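Local coordinates for protein benzoylformate Decarboxylase (Polynucleobacter necessarius, PDB 4K9Q) that binds thiamine diphosphate and a magnesium ion and probably decarboxylates benzoylformate to benzaldehyde, at residues Glu366-Met380 against Arg419-Ser431. Numbering follows the deposited sequence.
Sequences EIVLVEECPSIVPLM and RNRPVVTLMGDGS. With MG (magnesium ion), chain C; TPP (thiamine diphosphate), chain D.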
loop_
_atom_site.group_PDB
_atom_site.type_symbol
_atom_site.label_atom_id
_atom_site.label_comp_id
_atom_site.label_asym_id
_atom_site.label_seq_id
_atom_site.Cartn_x
_atom_site.Cartn_y
_atom_site.Cartn_z
ATOM N N GLU A 366 32.420 30.831 15.151
ATOM C CA GLU A 366 31.990 29.691 14.347
ATOM C C GLU A 366 31.536 28.475 15.160
ATOM O O GLU A 366 32.359 27.714 15.682
ATOM C CB GLU A 366 33.078 29.288 13.359
ATOM C CG GLU A 366 33.302 30.307 12.265
ATOM C CD GLU A 366 33.857 29.677 11.010
ATOM O OE1 GLU A 366 33.659 30.263 9.926
ATOM O OE2 GLU A 366 34.477 28.592 11.103
ATOM N N ILE A 367 30.219 28.307 15.254
ATOM C CA ILE A 367 29.624 27.120 15.858
ATOM C C ILE A 367 28.554 26.584 14.915
ATOM O O ILE A 367 28.150 27.262 13.966
ATOM C CB ILE A 367 28.963 27.421 17.237
ATOM C CG1 ILE A 367 27.774 28.376 17.085
ATOM C CG2 ILE A 367 29.977 27.981 18.215
ATOM C CD1 ILE A 367 26.947 28.516 18.360
ATOM N N VAL A 368 28.133 25.348 15.152
ATOM C CA VAL A 368 26.906 24.833 14.554
ATOM C C VAL A 368 25.884 24.851 15.680
ATOM O O VAL A 368 26.206 24.475 16.804
ATOM C CB VAL A 368 27.098 23.408 14.023
ATOM C CG1 VAL A 368 25.758 22.811 13.599
ATOM C CG2 VAL A 368 28.081 23.408 12.843
ATOM N N LEU A 369 24.675 25.335 15.397
ATOM C CA LEU A 369 23.633 25.430 16.415
ATOM C C LEU A 369 22.471 24.529 16.023
ATOM O O LEU A 369 21.950 24.636 14.914
ATOM C CB LEU A 369 23.136 26.873 16.550
ATOM C CG LEU A 369 22.090 27.055 17.655
ATOM C CD1 LEU A 369 22.725 26.856 19.005
ATOM C CD2 LEU A 369 21.452 28.443 17.575
ATOM N N VAL A 370 22.078 23.642 16.932
ATOM C CA VAL A 370 20.956 22.726 16.716
ATOM C C VAL A 370 19.936 22.960 17.827
ATOM O O VAL A 370 20.314 23.279 18.950
ATOM C CB VAL A 370 21.455 21.274 16.768
ATOM C CG1 VAL A 370 20.299 20.287 16.598
ATOM C CG2 VAL A 370 22.513 21.047 15.679
ATOM N N GLU A 371 18.648 22.844 17.525
ATOM C CA GLU A 371 17.639 23.115 18.547
ATOM C C GLU A 371 16.475 22.123 18.521
ATOM O O GLU A 371 15.934 21.796 17.462
ATOM C CB GLU A 371 17.133 24.563 18.444
ATOM C CG GLU A 371 15.872 24.885 19.254
ATOM C CD GLU A 371 14.587 24.481 18.538
ATOM O OE1 GLU A 371 13.727 23.849 19.188
ATOM O OE2 GLU A 371 14.419 24.786 17.323
ATOM N N GLU A 372 16.113 21.642 19.702
ATOM C CA GLU A 372 14.904 20.849 19.905
ATOM C C GLU A 372 14.455 21.104 21.336
ATOM O O GLU A 372 14.560 20.239 22.202
ATOM C CB GLU A 372 15.163 19.360 19.663
ATOM C CG GLU A 372 13.891 18.506 19.593
ATOM C CD GLU A 372 14.174 17.070 19.199
ATOM O OE1 GLU A 372 14.548 16.815 18.029
ATOM O OE2 GLU A 372 14.034 16.189 20.064
ATOM N N CYS A 373 13.987 22.324 21.566
ATOM C CA CYS A 373 13.497 22.761 22.869
ATOM C C CYS A 373 12.319 23.658 22.541
ATOM O O CYS A 373 12.451 24.883 22.465
ATOM C CB CYS A 373 14.584 23.538 23.610
ATOM S SG CYS A 373 14.164 23.846 25.335
ATOM N N PRO A 374 11.157 23.044 22.298
ATOM C CA PRO A 374 10.058 23.766 21.652
ATOM C C PRO A 374 9.628 25.067 22.340
ATOM O O PRO A 374 9.420 26.065 21.642
ATOM C CB PRO A 374 8.924 22.733 21.653
ATOM C CG PRO A 374 9.652 21.417 21.509
ATOM C CD PRO A 374 10.899 21.593 22.377
ATOM N N SER A 375 9.510 25.082 23.662
ATOM C CA SER A 375 8.960 26.272 24.313
ATOM C C SER A 375 9.850 27.517 24.187
ATOM O O SER A 375 9.350 28.636 24.312
ATOM C CB SER A 375 8.617 26.010 25.789
ATOM O OG SER A 375 9.783 25.900 26.569
ATOM N N ILE A 376 11.148 27.337 23.925
ATOM C CA ILE A 376 12.061 28.490 23.881
ATOM C C ILE A 376 12.364 29.021 22.472
ATOM O O ILE A 376 13.146 29.957 22.314
ATOM C CB ILE A 376 13.408 28.210 24.609
ATOM C CG1 ILE A 376 14.266 27.224 23.810
ATOM C CG2 ILE A 376 13.162 27.722 26.035
ATOM C CD1 ILE A 376 15.670 27.011 24.405
ATOM N N VAL A 377 11.751 28.444 21.447
ATOM C CA VAL A 377 12.085 28.845 20.076
ATOM C C VAL A 377 12.077 30.373 19.821
ATOM O O VAL A 377 13.031 30.905 19.246
ATOM C CB VAL A 377 11.234 28.074 19.044
ATOM C CG1 VAL A 377 11.416 28.662 17.643
ATOM C CG2 VAL A 377 11.622 26.596 19.086
ATOM N N PRO A 378 11.012 31.083 20.243
ATOM C CA PRO A 378 11.025 32.531 19.990
ATOM C C PRO A 378 12.179 33.235 20.710
ATOM O O PRO A 378 12.759 34.189 20.177
ATOM C CB PRO A 378 9.667 33.004 20.544
ATOM C CG PRO A 378 8.809 31.766 20.547
ATOM C CD PRO A 378 9.757 30.646 20.882
ATOM N N LEU A 379 12.526 32.769 21.905
ATOM C CA LEU A 379 13.634 33.361 22.638
ATOM C C LEU A 379 14.948 33.110 21.900
ATOM O O LEU A 379 15.793 33.995 21.790
ATOM C CB LEU A 379 13.697 32.803 24.066
ATOM C CG LEU A 379 12.358 32.793 24.802
ATOM C CD1 LEU A 379 12.524 32.260 26.219
ATOM C CD2 LEU A 379 11.743 34.182 24.815
ATOM N N MET A 380 15.117 31.894 21.387
ATOM C CA MET A 380 16.304 31.556 20.625
ATOM C C MET A 380 16.418 32.437 19.386
ATOM O O MET A 380 17.498 32.909 19.043
ATOM C CB MET A 380 16.268 30.081 20.215
ATOM C CG MET A 380 17.455 29.668 19.374
ATOM S SD MET A 380 17.222 28.071 18.556
ATOM C CE MET A 380 15.901 28.473 17.413
ATOM N N ARG A 419 36.446 21.329 9.050
ATOM C CA ARG A 419 36.163 22.640 9.617
ATOM C C ARG A 419 36.139 22.611 11.147
ATOM O O ARG A 419 36.563 23.564 11.817
ATOM C CB ARG A 419 34.845 23.171 9.068
ATOM C CG ARG A 419 34.634 24.635 9.313
ATOM C CD ARG A 419 33.460 25.121 8.493
ATOM N NE ARG A 419 33.097 26.481 8.853
ATOM C CZ ARG A 419 32.007 27.093 8.409
ATOM N NH1 ARG A 419 31.191 26.455 7.589
ATOM N NH2 ARG A 419 31.736 28.337 8.787
ATOM N N ASN A 420 35.641 21.507 11.693
ATOM C CA ASN A 420 35.703 21.233 13.128
ATOM C C ASN A 420 35.052 22.246 14.068
ATOM O O ASN A 420 35.535 22.475 15.178
ATOM C CB ASN A 420 37.143 20.926 13.555
ATOM C CG ASN A 420 37.580 19.554 13.093
ATOM O OD1 ASN A 420 37.041 18.544 13.547
ATOM N ND2 ASN A 420 38.543 19.504 12.176
ATOM N N ARG A 421 33.933 22.821 13.648
ATOM C CA ARG A 421 33.162 23.673 14.538
ATOM C C ARG A 421 32.492 22.821 15.617
ATOM O O ARG A 421 32.046 21.709 15.335
ATOM C CB ARG A 421 32.080 24.413 13.751
ATOM C CG ARG A 421 32.616 25.401 12.734
ATOM C CD ARG A 421 31.478 25.966 11.895
ATOM N NE ARG A 421 30.895 24.942 11.034
ATOM C CZ ARG A 421 29.776 25.102 10.339
ATOM N NH1 ARG A 421 29.116 26.246 10.415
ATOM N NH2 ARG A 421 29.313 24.122 9.569
ATOM N N PRO A 422 32.401 23.342 16.851
ATOM C CA PRO A 422 31.620 22.631 17.870
ATOM C C PRO A 422 30.134 22.671 17.520
ATOM O O PRO A 422 29.681 23.654 16.936
ATOM C CB PRO A 422 31.892 23.428 19.148
ATOM C CG PRO A 422 32.281 24.787 18.677
ATOM C CD PRO A 422 33.005 24.581 17.371
ATOM N N VAL A 423 29.394 21.617 17.849
ATOM C CA VAL A 423 27.950 21.626 17.626
ATOM C C VAL A 423 27.246 21.858 18.958
ATOM O O VAL A 423 27.256 20.987 19.827
ATOM C CB VAL A 423 27.454 20.309 17.011
ATOM C CG1 VAL A 423 25.933 20.350 16.811
ATOM C CG2 VAL A 423 28.181 20.027 15.690
ATOM N N VAL A 424 26.647 23.033 19.117
ATOM C CA VAL A 424 25.953 23.370 20.352
ATOM C C VAL A 424 24.471 23.055 20.174
ATOM O O VAL A 424 23.835 23.533 19.234
ATOM C CB VAL A 424 26.133 24.854 20.681
ATOM C CG1 VAL A 424 25.374 25.221 21.940
ATOM C CG2 VAL A 424 27.622 25.169 20.858
ATOM N N THR A 425 23.923 22.245 21.069
ATOM C CA THR A 425 22.577 21.694 20.868
ATOM C C THR A 425 21.648 22.059 22.034
ATOM O O THR A 425 21.875 21.633 23.175
ATOM C CB THR A 425 22.659 20.158 20.669
ATOM O OG1 THR A 425 23.609 19.866 19.631
ATOM C CG2 THR A 425 21.305 19.589 20.274
ATOM N N LEU A 426 20.613 22.851 21.747
ATOM C CA LEU A 426 19.684 23.344 22.768
ATOM C C LEU A 426 18.520 22.365 22.881
ATOM O O LEU A 426 17.727 22.236 21.947
ATOM C CB LEU A 426 19.154 24.720 22.366
ATOM C CG LEU A 426 20.209 25.756 21.947
ATOM C CD1 LEU A 426 19.560 27.041 21.397
ATOM C CD2 LEU A 426 21.176 26.060 23.089
ATOM N N MET A 427 18.424 21.663 24.010
ATOM C CA MET A 427 17.480 20.545 24.139
ATOM C C MET A 427 16.496 20.764 25.273
ATOM O O MET A 427 16.885 21.169 26.362
ATOM C CB MET A 427 18.238 19.243 24.440
ATOM C CG MET A 427 19.166 18.756 23.348
ATOM S SD MET A 427 18.287 18.316 21.840
ATOM C CE MET A 427 17.043 17.172 22.454
ATOM N N GLY A 428 15.225 20.459 25.047
ATOM C CA GLY A 428 14.297 20.401 26.161
ATOM C C GLY A 428 14.512 19.112 26.943
ATOM O O GLY A 428 15.035 18.133 26.398
ATOM N N ASP A 429 14.110 19.092 28.214
ATOM C CA ASP A 429 14.258 17.875 29.009
ATOM C C ASP A 429 13.371 16.710 28.517
ATOM O O ASP A 429 13.797 15.553 28.547
ATOM C CB ASP A 429 14.125 18.123 30.528
ATOM C CG ASP A 429 12.837 18.832 30.922
ATOM O OD1 ASP A 429 12.171 19.417 30.061
ATOM O OD2 ASP A 429 12.510 18.839 32.131
ATOM N N GLY A 430 12.156 17.017 28.066
ATOM C CA GLY A 430 11.295 16.013 27.454
ATOM C C GLY A 430 11.860 15.497 26.138
ATOM O O GLY A 430 11.966 14.284 25.921
ATOM N N SER A 431 12.225 16.428 25.257
ATOM C CA SER A 431 12.792 16.092 23.952
ATOM C C SER A 431 14.035 15.220 24.080
ATOM O O SER A 431 14.223 14.293 23.306
ATOM C CB SER A 431 13.157 17.363 23.176
ATOM O OG SER A 431 11.997 18.061 22.748
HETATM MG MG MG C . 10.608 20.702 29.157
HETATM N "N1'" TPP D . 6.332 12.511 20.301
HETATM C "C2'" TPP D . 7.123 12.775 19.193
HETATM C CM2 TPP D . 7.980 11.698 18.598
HETATM N "N3'" TPP D . 7.123 14.026 18.606
HETATM C "C4'" TPP D . 6.340 15.026 19.127
HETATM N "N4'" TPP D . 6.333 16.225 18.548
HETATM C "C5'" TPP D . 5.568 14.781 20.264
HETATM C "C6'" TPP D . 5.547 13.515 20.847
HETATM C "C7'" TPP D . 4.706 15.877 20.835
HETATM N N3 TPP D . 5.391 16.971 21.510
HETATM C C2 TPP D . 5.629 18.216 20.951
HETATM S S1 TPP D . 6.375 19.249 21.936
HETATM C C5 TPP D . 6.415 18.150 23.121
HETATM C C4 TPP D . 5.837 16.928 22.793
HETATM C CM4 TPP D . 5.737 15.727 23.701
HETATM C C6 TPP D . 7.028 18.593 24.420
HETATM C C7 TPP D . 8.496 18.982 24.347
HETATM O O7 TPP D . 8.905 19.103 25.690
HETATM P PA TPP D . 10.388 19.589 26.078
HETATM O O1A TPP D . 11.373 18.925 25.159
HETATM O O2A TPP D . 10.678 19.272 27.510
HETATM O O3A TPP D . 10.403 21.148 25.688
HETATM P PB TPP D . 9.661 22.371 26.424
HETATM O O1B TPP D . 8.387 22.599 25.678
HETATM O O2B TPP D . 10.590 23.557 26.292
HETATM O O3B TPP D . 9.359 22.041 27.850
HETATM O O HOH W 1 36.209 26.250 12.564
HETATM O O HOH W 2 29.264 28.873 11.874
HETATM O O HOH W 3 12.365 22.034 28.349
#
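Arg421 lies against Glu366 and Val368 where the two segments meet. Its CB and CG run beside Glu366 O, Arg421 CG at 3.8 Å. Arg421 CD sits 4.0 Å from Glu366 CB. The side chain then bends (chi3 -68°), bringing the guanidinium under Val368. Val368 CG2 stands over the centre of that group, 3.5 Å from Arg421 CZ and close to NH2. Arg419 NH1 covers the opposite face. At the edge, an in-plane water links Arg421 NH1 to Ile367 O. Arg421 NE forms a salt bridge with Glu414, and NH1 bonds Asp390 O. A leucine here would probably leave Glu414 without its charged mate and Val368 CG2 without the flat group beneath it. Arg419 NH2 forms a salt bridge to Glu366 OE1 at 3.0 Å, from above the carboxylate plane.

Strands 368-372 and 423-428 are parallel neighbours in the six-stranded sheet of the C-terminal thiamine diphosphate-binding domain. Six backbone bonds join the segments, from Val368 N to Pro422 O through Gly428 N to Glu372 O. On one face Leu369 CD1 meets Leu426 CD1 at 4.0 Å, and Met380 SD covers the latter. Past the strands both segments grip the diphosphate. Gly428, Asp429 and Gly430 start the cofactor's GDG motif. Asp429 OD1 binds magnesium at 2.2 Å, beside Asn456 and Glu458. Ser431 OG bonds TPP O1A at 2.6 Å, and Ser375 N bonds TPP O2B at 3.2 Å.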